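Local structure of porphyranase B (Zobellia galactanivorans, 3JUU) at residues A[52-57]-A[239-244]; A[117-122]-A[261-266]; A[122-127]-A[243-248]; A[145-150]-A[165-170]. The protein hydrolyses the sulfated red-algal polysaccharide porphyran at the linkages between beta-D-galactose and alpha-L-galactose-6-sulfate, releasing mostly disaccharides. All coordinates share one frame; numbering follows the deposited sequence.

In the fold
Contacts 1, 3 and 4 carry substrate-site residues of a GH16 jelly-roll beta-sandwich, and contact 2 braces the loop leading into strand 122-128. That strand runs between strands 237-242 and 141-150, antiparallel to both. Contact 1 sets the loop 52-57 on the end of strand 237-242, and contact 3, about 8 Å away between centres, shares E243 and T244 with it. Contact 4 pairs strand 141-150 with strand 166-174; its centre lies about 9 Å from that of contact 3. The centre of contact 2 lies about 11 Å from that same point. Along the chain, contact 4 nests within contact 3, and contact 3 within contact 2. W54, R57, E243 and E148 are gathered from distant sequence positions.

Contact 1 (A[52-57]-A[239-244]); sequences QGWIGR and RMVVET. With MES (2-(N-morpholino)-ethanesulfonic acid), chain C; GOL (glycerol), chain H.
R57 meets E243 in a salt bridge whose guanidinium and carboxylate planes are nearly coplanar, 11° apart. NH1 of R57 gives a nearly straight bond of 2.8 Å to OE1 of E243, on the lone pair turned away from OE2. The same NH1 donates to the backbone O of T244 at 2.9 Å, so two acceptors fix the guanidinium, and arginine, with several N-H groups in one plane, suits the task. Water 1 links R57 O to T244 N.

W54 makes the apolar contact. Its CG, anti to the backbone N (chi1 -175°), is carried toward strand 237-242, and CZ3 lies 4.1 Å from CG1 of V241. Separately, OE1 of E243 meets the C-H edge at CH2, in the ring plane. CA of G56 lies toward the rim of one indole face.

MES and glycerol probably come from the crystallisation liquor. Glycerol O3 bonds to OE1 of E243 at 2.7 Å and accepts from NH2 of R57, closing the network; its O1 bonds to OE2.

W54, R57 and E243 are assigned to substrate binding. With C3 of MES over the centre of the other indole face, its sulfonate held by R239 and glycerol against E243, the site is consistent with a sulfated-sugar subsite.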
# COMPACT_ATOMS: atom_id res chain seq x y z
N GLN A 52 -7.87 -10.92 -9.24
CA GLN A 52 -6.83 -9.97 -9.70
C GLN A 52 -5.66 -10.62 -10.48
O GLN A 52 -5.40 -11.83 -10.33
CB GLN A 52 -6.31 -9.13 -8.54
CG GLN A 52 -5.25 -9.86 -7.61
CD GLN A 52 -5.92 -10.82 -6.63
OE1 GLN A 52 -7.15 -10.86 -6.53
NE2 GLN A 52 -5.12 -11.57 -5.89
N GLY A 53 -4.93 -9.82 -11.27
CA GLY A 53 -3.76 -10.32 -12.07
C GLY A 53 -2.66 -10.91 -11.14
O GLY A 53 -2.08 -11.93 -11.46
N TRP A 54 -2.38 -10.27 -10.01
CA TRP A 54 -1.24 -10.71 -9.20
C TRP A 54 -1.71 -11.69 -8.11
O TRP A 54 -2.46 -11.33 -7.21
CB TRP A 54 -0.55 -9.48 -8.63
CG TRP A 54 0.72 -9.78 -7.87
CD1 TRP A 54 1.58 -10.83 -8.10
CD2 TRP A 54 1.26 -9.01 -6.76
NE1 TRP A 54 2.65 -10.74 -7.16
CE2 TRP A 54 2.44 -9.65 -6.34
CE3 TRP A 54 0.85 -7.84 -6.09
CZ2 TRP A 54 3.22 -9.14 -5.29
CZ3 TRP A 54 1.60 -7.34 -5.08
CH2 TRP A 54 2.79 -7.96 -4.68
N ILE A 55 -1.30 -12.95 -8.23
CA ILE A 55 -1.75 -13.94 -7.23
C ILE A 55 -0.92 -13.94 -5.94
O ILE A 55 -1.33 -14.57 -4.97
CB ILE A 55 -1.74 -15.40 -7.86
CG1 ILE A 55 -0.32 -15.90 -8.04
CG2 ILE A 55 -2.61 -15.37 -9.18
CD1 ILE A 55 -0.27 -17.39 -8.46
N GLY A 56 0.21 -13.23 -5.93
CA GLY A 56 1.15 -13.28 -4.82
C GLY A 56 2.55 -13.59 -5.23
O GLY A 56 2.77 -14.33 -6.24
N ARG A 57 3.52 -13.02 -4.53
CA ARG A 57 4.90 -13.38 -4.80
C ARG A 57 5.18 -14.67 -4.02
O ARG A 57 4.99 -14.69 -2.79
CB ARG A 57 5.86 -12.28 -4.34
CG ARG A 57 7.36 -12.57 -4.54
CD ARG A 57 8.22 -11.35 -4.15
NE ARG A 57 7.79 -10.07 -4.80
CZ ARG A 57 7.09 -9.10 -4.23
NH1 ARG A 57 6.65 -9.15 -2.95
NH2 ARG A 57 6.80 -8.00 -4.93
N ARG A 239 -4.03 -0.00 -3.46
CA ARG A 239 -3.63 -1.35 -3.08
C ARG A 239 -3.41 -1.38 -1.57
O ARG A 239 -2.68 -0.53 -1.02
CB ARG A 239 -2.28 -1.72 -3.69
CG ARG A 239 -2.28 -1.76 -5.23
CD ARG A 239 -2.92 -3.12 -5.72
NE ARG A 239 -2.93 -3.18 -7.18
CZ ARG A 239 -3.95 -2.79 -7.96
NH1 ARG A 239 -4.98 -2.19 -7.46
NH2 ARG A 239 -3.85 -3.01 -9.27
N MET A 240 -3.96 -2.42 -0.90
CA MET A 240 -3.59 -2.72 0.49
C MET A 240 -3.23 -4.23 0.45
O MET A 240 -4.10 -5.10 0.18
CB MET A 240 -4.80 -2.46 1.44
CG MET A 240 -5.12 -0.93 1.65
SD MET A 240 -6.33 -0.45 0.28
CE MET A 240 -7.91 -1.12 0.80
N VAL A 241 -1.96 -4.54 0.70
CA VAL A 241 -1.45 -5.88 0.34
C VAL A 241 -0.57 -6.36 1.45
O VAL A 241 0.25 -5.59 2.03
CB VAL A 241 -0.68 -5.85 -1.03
CG1 VAL A 241 0.12 -7.19 -1.28
CG2 VAL A 241 -1.70 -5.55 -2.20
N VAL A 242 -0.65 -7.66 1.70
CA VAL A 242 0.18 -8.30 2.74
C VAL A 242 0.81 -9.47 1.99
O VAL A 242 0.10 -10.37 1.51
CB VAL A 242 -0.74 -8.81 3.92
CG1 VAL A 242 0.11 -9.78 4.85
CG2 VAL A 242 -1.28 -7.61 4.74
N GLU A 243 2.14 -9.45 1.84
CA GLU A 243 2.80 -10.36 0.86
C GLU A 243 4.08 -10.92 1.49
O GLU A 243 4.49 -10.45 2.57
CB GLU A 243 3.21 -9.54 -0.37
CG GLU A 243 4.45 -8.70 -0.14
CD GLU A 243 4.32 -7.35 -0.82
OE1 GLU A 243 4.88 -7.22 -1.94
OE2 GLU A 243 3.70 -6.43 -0.24
N THR A 244 4.78 -11.81 0.79
CA THR A 244 6.19 -12.11 1.19
C THR A 244 7.10 -11.30 0.23
O THR A 244 6.85 -11.23 -0.99
CB THR A 244 6.46 -13.64 1.05
OG1 THR A 244 5.95 -14.04 -0.24
CG2 THR A 244 5.68 -14.44 2.18
O1 MES C . 5.98 -6.61 -7.81
C2 MES C . 5.62 -7.69 -8.68
C3 MES C . 4.13 -7.76 -8.97
N4 MES C . 3.46 -6.48 -8.98
C5 MES C . 3.92 -5.29 -8.26
C6 MES C . 5.47 -5.32 -8.18
C7 MES C . 2.10 -6.53 -9.56
C8 MES C . 1.36 -5.16 -9.52
S MES C . -0.36 -5.23 -9.60
O1S MES C . -0.87 -5.29 -8.25
O2S MES C . -1.05 -4.12 -10.29
O3S MES C . -0.83 -6.38 -10.33
C1 GOL H . 3.96 -3.68 -2.08
O1 GOL H . 2.89 -4.67 -2.11
C2 GOL H . 4.51 -3.46 -3.52
O2 GOL H . 5.68 -2.64 -3.58
C3 GOL H . 4.70 -4.66 -4.39
O3 GOL H . 5.74 -5.43 -3.76
O HOH W 1 3.51 -12.77 -1.59

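Contact 2 (A[117-122]-A[261-266]); sequences NKTFMS and EDRTTT. With SO4 (sulfate ion), chain F.
N117 and T265 meet through an unusual feature, one amide that bonds to both segments at once. Its ND2 donates to OG1 of T265 at 2.8 Å, the acceptor lying 26° out of the amide plane, and more weakly to O of S122. Its OD1 takes two donors: the backbone N of T119 in the carbonyl plane, at 3.0 Å, and OG1 of T119 from above that plane, at 2.7 Å. The chi1 of 71° puts CG between the backbone N and the carbonyl carbon, which lets OD1 meet T119 two residues on, as an Asx turn requires. Asparagine fits here because it carries a donor and an acceptor on one rigid group. T265 OG1 is also bonded to S123 OG, so the buried hydroxyl is shared with strand 122-128.

Beside this amide the backbone N of K118 donates to O of D262 at 2.8 Å, joining the loop to the short, weakly bonded helical turn before strand 264-276. K118 and D262 lie side by side and point the same way; CD of the extended lysine is 4.0 Å from OD2, and water 2 bridges NZ to OD2 rather than the charges meeting directly. Nearby, CG2 of T119 packs 4.0 Å from CG of R263, whose guanidinium holds a sulfate ion through NH1 and NH2.

The threonine hydroxyl that donates to OD1 also accepts from N of M121 at 3.0 Å. An Asx turn at N117 thus runs into an ST turn at T119, shaping the loop between strands 108-115 and 122-128 of the jelly roll.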
# COMPACT_ATOMS: atom_id res chain seq x y z
N ASN A 117 1.05 -5.74 10.69
CA ASN A 117 1.20 -7.06 11.35
C ASN A 117 2.60 -7.18 11.90
O ASN A 117 3.50 -6.55 11.41
CB ASN A 117 0.78 -8.24 10.46
CG ASN A 117 1.74 -8.50 9.31
OD1 ASN A 117 2.89 -8.90 9.55
ND2 ASN A 117 1.27 -8.33 8.09
N LYS A 118 2.77 -8.03 12.91
CA LYS A 118 4.05 -8.29 13.57
C LYS A 118 4.77 -9.57 13.03
O LYS A 118 5.39 -10.34 13.79
CB LYS A 118 3.73 -8.46 15.06
CG LYS A 118 4.97 -8.38 15.93
CD LYS A 118 4.48 -8.40 17.46
CE LYS A 118 5.72 -8.34 18.33
NZ LYS A 118 5.39 -8.43 19.77
N THR A 119 4.68 -9.80 11.74
CA THR A 119 5.27 -11.00 11.09
C THR A 119 6.29 -10.60 10.01
O THR A 119 6.50 -9.40 9.72
CB THR A 119 4.23 -11.92 10.37
OG1 THR A 119 3.90 -11.39 9.07
CG2 THR A 119 2.92 -12.05 11.19
N PHE A 120 6.95 -11.59 9.47
CA PHE A 120 7.92 -11.30 8.38
C PHE A 120 7.28 -10.84 7.07
O PHE A 120 8.04 -10.43 6.13
CB PHE A 120 8.78 -12.58 8.14
CG PHE A 120 8.06 -13.67 7.34
CD1 PHE A 120 8.40 -13.91 5.99
CD2 PHE A 120 7.10 -14.50 7.95
CE1 PHE A 120 7.77 -14.88 5.22
CE2 PHE A 120 6.49 -15.53 7.22
CZ PHE A 120 6.79 -15.72 5.82
N MET A 121 5.94 -10.94 6.95
CA MET A 121 5.18 -10.52 5.75
C MET A 121 4.84 -9.03 5.84
O MET A 121 4.96 -8.44 6.87
CB MET A 121 3.90 -11.39 5.59
CG MET A 121 4.35 -12.82 5.30
SD MET A 121 2.99 -14.02 5.11
CE MET A 121 2.04 -13.40 3.65
N SER A 122 4.58 -8.43 4.69
CA SER A 122 4.46 -6.99 4.59
C SER A 122 3.13 -6.43 5.12
O SER A 122 2.12 -7.19 5.37
CB SER A 122 4.61 -6.62 3.09
OG SER A 122 3.39 -6.91 2.39
N GLU A 261 -4.23 -11.27 16.24
CA GLU A 261 -3.95 -9.81 16.17
C GLU A 261 -2.53 -9.52 15.62
O GLU A 261 -2.35 -8.69 14.78
CB GLU A 261 -4.09 -9.19 17.56
CG GLU A 261 -3.99 -7.62 17.58
CD GLU A 261 -5.13 -6.86 16.77
OE1 GLU A 261 -6.12 -7.45 16.18
OE2 GLU A 261 -5.00 -5.61 16.74
N ASP A 262 -1.55 -10.22 16.13
CA ASP A 262 -0.15 -10.08 15.66
C ASP A 262 -0.04 -10.49 14.19
O ASP A 262 0.77 -9.88 13.46
CB ASP A 262 0.79 -10.97 16.41
CG ASP A 262 1.12 -10.45 17.82
OD1 ASP A 262 0.67 -9.34 18.15
OD2 ASP A 262 1.87 -11.18 18.50
N ARG A 263 -0.88 -11.44 13.70
CA ARG A 263 -0.82 -11.82 12.25
C ARG A 263 -1.64 -10.92 11.35
O ARG A 263 -1.64 -11.12 10.14
CB ARG A 263 -1.29 -13.29 12.07
CG ARG A 263 -0.18 -14.20 12.61
CD ARG A 263 -0.58 -15.74 12.49
NE ARG A 263 -1.79 -16.06 13.30
CZ ARG A 263 -3.05 -16.29 12.87
NH1 ARG A 263 -3.49 -16.16 11.60
NH2 ARG A 263 -3.97 -16.63 13.80
N THR A 264 -2.29 -9.89 11.91
CA THR A 264 -3.27 -9.11 11.17
C THR A 264 -2.75 -7.69 10.92
O THR A 264 -2.30 -7.05 11.85
CB THR A 264 -4.61 -9.04 11.90
OG1 THR A 264 -5.12 -10.40 11.93
CG2 THR A 264 -5.66 -8.05 11.19
N THR A 265 -2.84 -7.25 9.67
CA THR A 265 -2.59 -5.82 9.33
C THR A 265 -3.98 -5.20 9.35
O THR A 265 -4.87 -5.72 8.72
CB THR A 265 -1.98 -5.75 7.88
OG1 THR A 265 -0.71 -6.41 7.91
CG2 THR A 265 -1.82 -4.23 7.54
N THR A 266 -4.17 -4.14 10.13
CA THR A 266 -5.51 -3.57 10.29
C THR A 266 -5.55 -2.14 9.71
O THR A 266 -4.67 -1.35 10.06
CB THR A 266 -5.85 -3.50 11.79
OG1 THR A 266 -5.73 -4.83 12.40
CG2 THR A 266 -7.28 -2.90 12.01
S SO4 F . -6.99 -17.52 11.62
O1 SO4 F . -6.70 -17.67 13.06
O2 SO4 F . -8.31 -16.88 11.57
O3 SO4 F . -6.02 -16.72 10.85
O4 SO4 F . -7.09 -18.86 10.99
O HOH W 2 3.30 -10.09 20.23

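Contact 3 (A[122-127]-A[243-248]); sequences SSTFWL and ETYDWN
Strand 122-128 of the GH16 sandwich meets the chain leaving strand 237-242 at S122 and E243, next to the substrate site. The backbone N of S122 donates to O of E243 at 2.9 Å. The serine side chain answers in the other direction: its OG accepts from the backbone N of E243, also at 2.9 Å, and donates to OE2 of the same residue at 2.7 Å. That carboxylate oxygen is met on its anti side, 17° out of plane. A chi1 of 78° sets OG between the backbone N and the carbonyl carbon of S122, close enough for both bonds. Serine suits the place, since a small hydroxyl can accept and donate at once, and the bond to OE2 helps to fix, together with R57, the turn of a carboxylate assigned to substrate binding.

Past E243 the chain enters a type I beta turn, Y245 to N248, closed by a bond from N of N248 to O of Y245. CG of Y245 is anti to the carbonyl carbon (chi1 -72°), and the ring end approaches S122 and T124. CB of S122 comes obliquely, 3.4 Å from CE2, and T124 reaches toward the tip, with CG2 3.5 Å from OH. CG of E243 lies over one side of the phenol, toward the rim, and CZ2 of W247 over the opposite one. The hydroxyl of Y245 bonds to OE1 of E148, the proton donor of the GH16 mechanism, consistent with Y245 positioning that carboxylate. OG1 of T124 bonds to O of V241 on the neighbouring strand, while CG2 also lies 3.5 Å from OE2 of E243.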
# COMPACT_ATOMS: atom_id res chain seq x y z
N SER A 122 4.58 -8.43 4.69
CA SER A 122 4.46 -6.99 4.59
C SER A 122 3.13 -6.43 5.12
O SER A 122 2.12 -7.19 5.37
CB SER A 122 4.61 -6.62 3.09
OG SER A 122 3.39 -6.91 2.39
N SER A 123 3.12 -5.11 5.32
CA SER A 123 1.88 -4.35 5.49
C SER A 123 2.01 -3.08 4.65
O SER A 123 2.98 -2.36 4.86
CB SER A 123 1.75 -3.92 6.94
OG SER A 123 1.60 -5.05 7.78
N THR A 124 1.15 -2.89 3.63
CA THR A 124 1.45 -1.89 2.62
C THR A 124 0.23 -1.08 2.25
O THR A 124 -0.96 -1.53 2.43
CB THR A 124 2.00 -2.55 1.33
OG1 THR A 124 0.97 -3.33 0.68
CG2 THR A 124 3.24 -3.50 1.63
N PHE A 125 0.50 0.08 1.67
CA PHE A 125 -0.58 0.94 1.18
C PHE A 125 0.05 1.72 0.01
O PHE A 125 1.12 2.36 0.23
CB PHE A 125 -0.93 1.94 2.29
CG PHE A 125 -2.02 2.92 1.91
CD1 PHE A 125 -3.24 2.47 1.32
CD2 PHE A 125 -1.85 4.32 2.11
CE1 PHE A 125 -4.25 3.41 0.98
CE2 PHE A 125 -2.87 5.25 1.80
CZ PHE A 125 -4.04 4.83 1.20
N TRP A 126 -0.53 1.61 -1.20
CA TRP A 126 0.16 2.09 -2.42
C TRP A 126 -0.80 2.28 -3.58
O TRP A 126 -2.00 1.90 -3.46
CB TRP A 126 1.40 1.24 -2.79
CG TRP A 126 1.18 -0.30 -2.87
CD1 TRP A 126 0.94 -1.13 -1.80
CD2 TRP A 126 1.16 -1.13 -4.04
NE1 TRP A 126 0.83 -2.44 -2.26
CE2 TRP A 126 0.97 -2.47 -3.61
CE3 TRP A 126 1.38 -0.88 -5.42
CZ2 TRP A 126 0.85 -3.57 -4.50
CZ3 TRP A 126 1.32 -1.97 -6.33
CH2 TRP A 126 1.08 -3.34 -5.86
N LEU A 127 -0.27 2.85 -4.67
CA LEU A 127 -1.06 3.14 -5.88
C LEU A 127 -0.27 2.58 -7.02
O LEU A 127 0.97 2.67 -7.01
CB LEU A 127 -1.13 4.71 -6.09
CG LEU A 127 -2.13 5.37 -5.11
CD1 LEU A 127 -1.83 6.88 -4.80
CD2 LEU A 127 -3.53 5.24 -5.73
N GLU A 243 2.14 -9.45 1.84
CA GLU A 243 2.80 -10.36 0.86
C GLU A 243 4.08 -10.92 1.49
O GLU A 243 4.49 -10.45 2.57
CB GLU A 243 3.21 -9.54 -0.37
CG GLU A 243 4.45 -8.70 -0.14
CD GLU A 243 4.32 -7.35 -0.82
OE1 GLU A 243 4.88 -7.22 -1.94
OE2 GLU A 243 3.70 -6.43 -0.24
N THR A 244 4.78 -11.81 0.79
CA THR A 244 6.19 -12.11 1.19
C THR A 244 7.10 -11.30 0.23
O THR A 244 6.85 -11.23 -0.99
CB THR A 244 6.46 -13.64 1.05
OG1 THR A 244 5.95 -14.04 -0.24
CG2 THR A 244 5.68 -14.44 2.18
N TYR A 245 8.13 -10.71 0.79
CA TYR A 245 9.22 -10.12 0.00
C TYR A 245 10.39 -11.11 -0.06
O TYR A 245 10.71 -11.74 0.91
CB TYR A 245 9.75 -8.93 0.80
CG TYR A 245 8.84 -7.75 0.84
CD1 TYR A 245 8.41 -7.12 -0.30
CD2 TYR A 245 8.50 -7.18 2.10
CE1 TYR A 245 7.64 -5.90 -0.25
CE2 TYR A 245 7.78 -6.00 2.15
CZ TYR A 245 7.32 -5.40 0.99
OH TYR A 245 6.60 -4.22 1.12
N ASP A 246 11.05 -11.22 -1.22
CA ASP A 246 12.20 -12.13 -1.34
C ASP A 246 13.30 -11.80 -0.38
O ASP A 246 14.07 -12.70 0.04
CB ASP A 246 12.76 -12.01 -2.77
CG ASP A 246 11.88 -12.74 -3.81
OD1 ASP A 246 10.85 -13.41 -3.47
OD2 ASP A 246 12.20 -12.61 -4.97
N TRP A 247 13.41 -10.52 0.01
CA TRP A 247 14.54 -10.12 0.83
C TRP A 247 14.26 -10.27 2.31
O TRP A 247 15.15 -9.98 3.13
CB TRP A 247 14.95 -8.65 0.49
CG TRP A 247 13.77 -7.75 0.38
CD1 TRP A 247 13.09 -7.42 -0.74
CD2 TRP A 247 13.14 -7.02 1.46
NE1 TRP A 247 12.09 -6.55 -0.45
CE2 TRP A 247 12.10 -6.27 0.88
CE3 TRP A 247 13.35 -6.97 2.82
CZ2 TRP A 247 11.25 -5.45 1.63
CZ3 TRP A 247 12.49 -6.13 3.60
CH2 TRP A 247 11.47 -5.40 2.98
N ASN A 248 13.03 -10.70 2.65
CA ASN A 248 12.69 -10.96 4.05
C ASN A 248 12.11 -12.40 4.14
O ASN A 248 10.87 -12.60 4.14
CB ASN A 248 11.68 -9.91 4.56
CG ASN A 248 11.78 -9.70 6.08
OD1 ASN A 248 10.76 -9.78 6.78
ND2 ASN A 248 13.03 -9.52 6.61

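Contact 4 (A[145-150]-A[165-170]); sequences DIQESV and QTMNSN
D145 and N170 form an antiparallel hydrogen-bonded pair, N of D145 to O of N170 and N of N170 to O of D145, both 2.9 Å. Their side chains lie side by side and point the same way, OD2 of D145 reaching CB of N170. The aspartate also lies close to E143, assigned as the nucleophile.

At I146 the strand turns a corner, and its O is taken by a side chain: OG of S169 donates to it at 2.8 Å. The compact serine, hydroxyl close to its own backbone, suits this bond. CE of M167 comes within 4.2 Å of CG2 of I146, the long unbranched methionine running alongside the isoleucine. I146 and Q147 both face F125 of strand 122-128, a classic beta bulge; E143, D145 and E148 are spaced as in the bulged GH16 signature E-x-D-x-x-E.

Q147 then uses its side-chain amide as though it were a stretch of backbone. The bend at chi2 (64°) turns CD toward 166-168. There OE1 of Q147 accepts from N of N168 at 2.8 Å, in the carbonyl plane, while NE2 donates to O of T166 at 3.0 Å, almost straight (170°). Glutamine has both the length and the paired donor and acceptor for this.

E148, the proton donor, is held by its backbone: N bonds to O of N168 at 3.1 Å. The planar amide of N168 offers ND2 to O of E148 at 2.9 Å, almost in line with the carbonyl. The carboxylate, bonded to Y245 at OE1, takes water 3 at OE2, which also reaches O of N168 weakly. Further on, water 4 connects OG of S149 to O of T166.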
# COMPACT_ATOMS: atom_id res chain seq x y z
N ASP A 145 4.35 4.09 -3.81
CA ASP A 145 4.27 3.39 -2.49
C ASP A 145 4.20 4.38 -1.34
O ASP A 145 5.13 5.18 -1.12
CB ASP A 145 5.50 2.48 -2.36
CG ASP A 145 5.59 1.52 -3.54
OD1 ASP A 145 4.62 0.72 -3.72
OD2 ASP A 145 6.56 1.60 -4.31
N ILE A 146 3.11 4.30 -0.58
CA ILE A 146 2.90 5.29 0.44
C ILE A 146 3.52 4.76 1.71
O ILE A 146 4.31 5.46 2.40
CB ILE A 146 1.38 5.61 0.59
CG1 ILE A 146 0.85 6.05 -0.73
CG2 ILE A 146 1.13 6.64 1.77
CD1 ILE A 146 -0.59 5.94 -0.84
N GLN A 147 3.22 3.48 2.06
CA GLN A 147 3.94 2.86 3.15
C GLN A 147 4.17 1.38 2.81
O GLN A 147 3.26 0.68 2.34
CB GLN A 147 3.16 2.99 4.49
CG GLN A 147 3.58 2.11 5.65
CD GLN A 147 5.00 2.38 6.17
OE1 GLN A 147 5.87 2.77 5.38
NE2 GLN A 147 5.24 2.19 7.49
N GLU A 148 5.39 0.91 3.04
CA GLU A 148 5.66 -0.54 3.01
C GLU A 148 6.40 -0.83 4.30
O GLU A 148 7.28 -0.09 4.71
CB GLU A 148 6.53 -0.96 1.82
CG GLU A 148 5.83 -0.79 0.49
CD GLU A 148 6.70 -1.16 -0.66
OE1 GLU A 148 6.83 -2.41 -0.86
OE2 GLU A 148 7.24 -0.22 -1.31
N SER A 149 5.96 -1.88 4.98
CA SER A 149 6.53 -2.22 6.29
C SER A 149 6.62 -3.73 6.37
O SER A 149 5.94 -4.42 5.59
CB SER A 149 5.58 -1.67 7.43
OG SER A 149 6.26 -1.92 8.69
N VAL A 150 7.49 -4.23 7.25
CA VAL A 150 7.31 -5.61 7.78
C VAL A 150 7.31 -5.52 9.31
O VAL A 150 7.78 -4.50 9.90
CB VAL A 150 8.46 -6.59 7.30
CG1 VAL A 150 8.46 -6.73 5.78
CG2 VAL A 150 9.90 -6.19 7.85
N GLN A 165 10.32 0.14 11.65
CA GLN A 165 10.03 1.31 12.47
C GLN A 165 10.10 2.61 11.67
O GLN A 165 10.31 3.63 12.26
CB GLN A 165 10.93 1.36 13.70
CG GLN A 165 12.40 1.26 13.39
CD GLN A 165 13.19 1.04 14.70
OE1 GLN A 165 12.86 0.16 15.48
NE2 GLN A 165 14.16 1.89 14.95
N THR A 166 9.89 2.53 10.36
CA THR A 166 9.97 3.69 9.51
C THR A 166 8.74 3.77 8.59
O THR A 166 8.08 2.76 8.29
CB THR A 166 11.29 3.66 8.71
OG1 THR A 166 11.44 2.34 8.20
CG2 THR A 166 12.54 3.84 9.66
N MET A 167 8.44 4.96 8.10
CA MET A 167 7.60 5.07 6.89
C MET A 167 8.52 5.00 5.68
O MET A 167 9.40 5.84 5.48
CB MET A 167 6.83 6.42 6.89
CG MET A 167 5.84 6.48 5.72
SD MET A 167 4.98 8.11 5.86
CE MET A 167 4.05 8.15 4.36
N ASN A 168 8.34 3.97 4.87
CA ASN A 168 9.18 3.67 3.75
C ASN A 168 8.32 3.93 2.54
O ASN A 168 7.36 3.16 2.29
CB ASN A 168 9.47 2.15 3.82
CG ASN A 168 10.27 1.83 5.03
OD1 ASN A 168 11.30 2.45 5.25
ND2 ASN A 168 9.77 0.94 5.87
N SER A 169 8.61 5.03 1.82
CA SER A 169 7.78 5.45 0.67
C SER A 169 8.62 5.39 -0.56
O SER A 169 9.90 5.32 -0.48
CB SER A 169 7.30 6.89 0.85
OG SER A 169 6.57 7.02 2.11
N ASN A 170 7.98 5.28 -1.72
CA ASN A 170 8.75 5.10 -2.95
C ASN A 170 7.99 5.51 -4.17
O ASN A 170 6.75 5.69 -4.14
CB ASN A 170 9.24 3.61 -3.07
CG ASN A 170 10.64 3.49 -3.72
OD1 ASN A 170 10.98 4.28 -4.60
ND2 ASN A 170 11.40 2.47 -3.34
O HOH W 3 8.12 2.02 -0.11
O HOH W 4 7.87 0.14 9.16